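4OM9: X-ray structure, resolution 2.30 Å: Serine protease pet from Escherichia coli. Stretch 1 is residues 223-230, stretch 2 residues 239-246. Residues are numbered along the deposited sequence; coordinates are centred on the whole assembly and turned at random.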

ATOM      1  N   VAL A 223      24.240 -16.747   6.315  1.00 33.32           N
ATOM      2  CA  VAL A 223      25.337 -16.831   7.234  1.00 35.74           C
ATOM      3  C   VAL A 223      26.518 -16.200   6.548  1.00 33.51           C
ATOM      4  O   VAL A 223      26.669 -16.349   5.346  1.00 32.83           O
ATOM      5  CB  VAL A 223      25.584 -18.316   7.612  1.00 39.40           C
ATOM      6  CG1 VAL A 223      27.052 -18.632   7.859  1.00 38.31           C
ATOM      7  CG2 VAL A 223      24.689 -18.713   8.774  1.00 40.71           C
ATOM      8  N   LEU A 224      27.342 -15.471   7.291  1.00 29.22           N
ATOM      9  CA  LEU A 224      28.553 -14.920   6.715  1.00 27.83           C
ATOM     10  C   LEU A 224      29.605 -16.014   6.516  1.00 33.01           C
ATOM     11  O   LEU A 224      30.187 -16.473   7.497  1.00 33.46           O
ATOM     12  CB  LEU A 224      29.116 -13.837   7.614  1.00 24.74           C
ATOM     13  CG  LEU A 224      30.297 -13.031   7.088  1.00 26.94           C
ATOM     14  CD1 LEU A 224      29.859 -12.130   5.937  1.00 25.26           C
ATOM     15  CD2 LEU A 224      30.880 -12.216   8.246  1.00 27.94           C
ATOM     16  N   LEU A 225      29.856 -16.419   5.268  1.00 27.93           N
ATOM     17  CA  LEU A 225      30.857 -17.464   4.973  1.00 28.95           C
ATOM     18  C   LEU A 225      32.266 -16.997   5.292  1.00 30.93           C
ATOM     19  O   LEU A 225      33.082 -17.728   5.879  1.00 30.24           O
ATOM     20  CB  LEU A 225      30.807 -17.888   3.500  1.00 28.00           C
ATOM     21  CG  LEU A 225      31.904 -18.895   3.075  1.00 32.03           C
ATOM     22  CD1 LEU A 225      31.454 -20.317   3.363  1.00 32.61           C
ATOM     23  CD2 LEU A 225      32.290 -18.779   1.584  1.00 31.36           C
ATOM     24  N   GLY A 226      32.550 -15.765   4.885  1.00 30.03           N
ATOM     25  CA  GLY A 226      33.859 -15.179   5.097  1.00 27.48           C
ATOM     26  C   GLY A 226      33.951 -13.863   4.352  1.00 27.62           C
ATOM     27  O   GLY A 226      32.931 -13.234   4.087  1.00 25.24           O
ATOM     28  N   THR A 227      35.173 -13.475   3.990  1.00 26.72           N
ATOM     29  CA  THR A 227      35.437 -12.178   3.384  1.00 29.22           C
ATOM     30  C   THR A 227      36.338 -12.349   2.176  1.00 29.27           C
ATOM     31  O   THR A 227      37.231 -13.220   2.151  1.00 28.92           O
ATOM     32  CB  THR A 227      36.091 -11.191   4.393  1.00 28.23           C
ATOM     33  OG1 THR A 227      37.240 -11.801   4.990  1.00 30.07           O
ATOM     34  CG2 THR A 227      35.126 -10.871   5.478  1.00 27.77           C
ATOM     35  N   THR A 228      36.121 -11.513   1.175  1.00 31.91           N
ATOM     36  CA  THR A 228      36.756 -11.729  -0.116  1.00 35.19           C
ATOM     37  C   THR A 228      38.254 -11.434  -0.120  1.00 33.01           C
ATOM     38  O   THR A 228      38.677 -10.313   0.155  1.00 35.32           O
ATOM     39  CB  THR A 228      36.076 -10.887  -1.176  1.00 31.72           C
ATOM     40  OG1 THR A 228      34.700 -11.257  -1.220  1.00 33.86           O
ATOM     41  CG2 THR A 228      36.709 -11.103  -2.535  1.00 31.95           C
ATOM     42  N   HIS A 229      39.041 -12.445  -0.479  1.00 30.90           N
ATOM     43  CA  HIS A 229      40.511 -12.360  -0.429  1.00 33.78           C
ATOM     44  C   HIS A 229      41.190 -11.984  -1.743  1.00 30.87           C
ATOM     45  O   HIS A 229      42.100 -11.160  -1.756  1.00 33.37           O
ATOM     46  CB  HIS A 229      41.108 -13.676   0.041  1.00 29.41           C
ATOM     47  CG  HIS A 229      42.598 -13.725  -0.081  1.00 34.90           C
ATOM     48  ND1 HIS A 229      43.441 -13.166   0.857  1.00 38.66           N
ATOM     49  CD2 HIS A 229      43.400 -14.252  -1.035  1.00 37.00           C
ATOM     50  CE1 HIS A 229      44.693 -13.347   0.488  1.00 38.46           C
ATOM     51  NE2 HIS A 229      44.699 -14.006  -0.659  1.00 37.28           N
ATOM     52  N   GLY A 230      40.790 -12.619  -2.841  1.00 29.09           N
ATOM     53  CA  GLY A 230      41.397 -12.320  -4.133  1.00 35.50           C
ATOM     54  C   GLY A 230      40.858 -13.129  -5.294  1.00 35.43           C
ATOM     55  O   GLY A 230      39.948 -13.931  -5.117  1.00 31.79           O
ATOM     56  N   LYS A 239      37.974 -17.111 -10.881  1.00 35.37           N
ATOM     57  CA  LYS A 239      37.736 -17.694  -9.586  1.00 34.32           C
ATOM     58  C   LYS A 239      37.915 -16.617  -8.513  1.00 32.18           C
ATOM     59  O   LYS A 239      38.771 -15.720  -8.648  1.00 32.27           O
ATOM     60  CB  LYS A 239      38.693 -18.865  -9.351  1.00 35.12           C
ATOM     61  CG  LYS A 239      38.589 -20.013 -10.353  1.00 37.37           C
ATOM     62  CD  LYS A 239      37.399 -20.919 -10.010  1.00 43.47           C
ATOM     63  CE  LYS A 239      37.255 -22.136 -10.924  1.00 36.84           C
ATOM     64  NZ  LYS A 239      37.011 -21.761 -12.338  1.00 41.81           N
ATOM     65  N   THR A 240      37.132 -16.701  -7.442  1.00 31.53           N
ATOM     66  CA  THR A 240      37.352 -15.822  -6.299  1.00 33.33           C
ATOM     67  C   THR A 240      37.647 -16.614  -5.026  1.00 31.78           C
ATOM     68  O   THR A 240      37.034 -17.643  -4.761  1.00 31.33           O
ATOM     69  CB  THR A 240      36.140 -14.903  -6.063  1.00 29.85           C
ATOM     70  OG1 THR A 240      35.906 -14.125  -7.240  1.00 32.68           O
ATOM     71  CG2 THR A 240      36.407 -13.974  -4.899  1.00 29.05           C
ATOM     72  N   TYR A 241      38.586 -16.134  -4.232  1.00 32.38           N
ATOM     73  CA  TYR A 241      38.902 -16.820  -3.000  1.00 35.68           C
ATOM     74  C   TYR A 241      38.366 -16.047  -1.812  1.00 33.74           C
ATOM     75  O   TYR A 241      38.513 -14.834  -1.731  1.00 34.34           O
ATOM     76  CB  TYR A 241      40.412 -17.039  -2.886  1.00 37.80           C
ATOM     77  CG  TYR A 241      40.904 -17.838  -4.054  1.00 42.03           C
ATOM     78  CD1 TYR A 241      41.127 -17.224  -5.282  1.00 45.50           C
ATOM     79  CD2 TYR A 241      41.084 -19.207  -3.960  1.00 38.94           C
ATOM     80  CE1 TYR A 241      41.547 -17.937  -6.367  1.00 47.69           C
ATOM     81  CE2 TYR A 241      41.503 -19.934  -5.056  1.00 43.79           C
ATOM     82  CZ  TYR A 241      41.736 -19.285  -6.251  1.00 52.91           C
ATOM     83  OH  TYR A 241      42.152 -19.977  -7.367  1.00 59.04           O
ATOM     84  N   VAL A 242      37.719 -16.782  -0.917  1.00 30.98           N
ATOM     85  CA  VAL A 242      37.186 -16.229   0.305  1.00 31.50           C
ATOM     86  C   VAL A 242      37.942 -16.724   1.529  1.00 29.30           C
ATOM     87  O   VAL A 242      38.077 -17.934   1.747  1.00 27.77           O
ATOM     88  CB  VAL A 242      35.715 -16.583   0.481  1.00 30.29           C
ATOM     89  CG1 VAL A 242      35.123 -15.769   1.624  1.00 26.63           C
ATOM     90  CG2 VAL A 242      34.948 -16.356  -0.829  1.00 30.92           C
ATOM     91  N   THR A 243      38.427 -15.781   2.331  1.00 36.21           N
ATOM     92  CA  THR A 243      38.969 -16.110   3.647  1.00 37.05           C
ATOM     93  C   THR A 243      37.817 -16.529   4.542  1.00 35.52           C
ATOM     94  O   THR A 243      36.932 -15.736   4.812  1.00 36.30           O
ATOM     95  CB  THR A 243      39.725 -14.923   4.265  1.00 37.92           C
ATOM     96  OG1 THR A 243      40.912 -14.683   3.501  1.00 41.29           O
ATOM     97  CG2 THR A 243      40.097 -15.195   5.726  1.00 35.96           C
ATOM     98  N   PRO A 244      37.809 -17.795   4.968  1.00 33.56           N
ATOM     99  CA  PRO A 244      36.724 -18.335   5.789  1.00 32.98           C
ATOM    100  C   PRO A 244      36.616 -17.596   7.105  1.00 32.56           C
ATOM    101  O   PRO A 244      37.653 -17.371   7.750  1.00 34.07           O
ATOM    102  CB  PRO A 244      37.138 -19.793   6.019  1.00 34.53           C
ATOM    103  CG  PRO A 244      38.144 -20.085   4.934  1.00 37.11           C
ATOM    104  CD  PRO A 244      38.866 -18.792   4.726  1.00 33.78           C
ATOM    105  N   PHE A 245      35.402 -17.231   7.509  1.00 35.43           N
ATOM    106  CA  PHE A 245      35.227 -16.531   8.784  1.00 38.37           C
ATOM    107  C   PHE A 245      35.877 -17.277   9.944  1.00 40.02           C
ATOM    108  O   PHE A 245      35.719 -18.488  10.073  1.00 39.29           O
ATOM    109  CB  PHE A 245      33.747 -16.318   9.118  1.00 34.68           C
ATOM    110  CG  PHE A 245      33.527 -15.871  10.541  1.00 37.85           C
ATOM    111  CD1 PHE A 245      33.697 -14.544  10.891  1.00 38.41           C
ATOM    112  CD2 PHE A 245      33.198 -16.784  11.532  1.00 38.42           C
ATOM    113  CE1 PHE A 245      33.517 -14.128  12.205  1.00 42.19           C
ATOM    114  CE2 PHE A 245      33.011 -16.378  12.831  1.00 42.43           C
ATOM    115  CZ  PHE A 245      33.172 -15.048  13.173  1.00 42.19           C
ATOM    116  N   ASP A 246      36.561 -16.544  10.816  1.00 36.06           N
ATOM    117  CA  ASP A 246      37.365 -17.177  11.875  1.00 35.92           C
ATOM    118  C   ASP A 246      36.877 -16.787  13.278  1.00 34.08           C
ATOM    119  O   ASP A 246      37.186 -15.712  13.772  1.00 31.14           O
ATOM    120  CB  ASP A 246      38.839 -16.806  11.684  1.00 33.08           C
ATOM    121  CG  ASP A 246      39.750 -17.351  12.782  1.00 33.49           C
ATOM    122  OD1 ASP A 246      39.293 -17.987  13.759  1.00 40.03           O
ATOM    123  OD2 ASP A 246      40.967 -17.133  12.655  1.00 35.07           O
TER

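The contact is held together chiefly by backbone hydrogen bonds between two antiparallel strands of one chain. With hydrogens placed, the straightest bonds lie near the two ends of the ladder. Phe 245 N donates to Leu 225 O at 2.9 Å with an N-H...O angle of 177°, and Tyr 241 N donates to Gly 230 O at 2.7 Å and 173°. Between them, Thr 227 and Thr 243 form the reciprocal pair expected of an antiparallel hydrogen-bonded site: Thr 227 N reaches Thr 243 O at 3.0 Å and 158°, while Thr 243 N reaches Thr 227 O at 2.8 Å. The second bond is short but bent, at 138°.

The carbonyl of Tyr 241 takes two donors. His 229 N lies 2.7 Å from Tyr 241 O with an angle of 156°, and Gly 230 N approaches the same Tyr 241 O at 3.4 Å, a weak bond. This sharing marks a beta bulge: the register shifts by one between the Thr 228–Val 242 pair and the Gly 230–Tyr 241 pair, so His 229 is the extra residue on its strand. Its phi/psi of -96/-46 departs from extended values, which lets two successive amides address one acceptor.

The strand axes approach to 4.3 Å, and their N-to-C directions differ by 135°, antiparallel but well short of 180°. CA spacings follow the bonding pattern, with 5.3 Å at the hydrogen-bonded pairs Thr 227–Thr 243 and Gly 230–Tyr 241, and 4.5 Å at the non-hydrogen-bonded pair Thr 228–Val 242. At the non-hydrogen-bonded pair Gly 226–Pro 244, the distance from Gly 226 CA to Pro 244 CA is 4.3 Å. Here Gly 226 CA sits 3.1 Å from Thr 243 O in a CA-H...O contact, and an ideal CB on this glycine would fall 2.0 Å from Thr 243 O, a clear clash. The absence of a side chain thus accommodates the close approach. A second CA-H...O contact, Thr 240 CA to Gly 230 O at 3.4 Å, supplements the bond from Tyr 241 N to that carbonyl.

Side-chain packing is modest beside this backbone network. Thr 228 and Val 242 project to one face of the sheet, where the methyl Thr 228 CG2 meets Thr 240 CG2 at 3.7 Å. Val 242, with chi1 in the t well, places CG1 3.5 Å from Gly 226 C and 3.3 Å from Thr 227 N, so its methyl packs against the opposing main chain. Leu 225 CD2 adds an apolar contact with Val 242 CG1 at 4.1 Å; its CA-to-CB bond points sideways, but the end of the side chain comes nearer.

Thr 227, Thr 243 and Tyr 241 project to the other face. At the bulge, the CA-to-CB bond of His 229 points toward the opposite strand, and His 229 CB packs 3.6 Å from Thr 243 OG1, a hydroxyl hydrogen-bonded elsewhere in the structure. In all, the two stretches bury 554 Å², counting both sides.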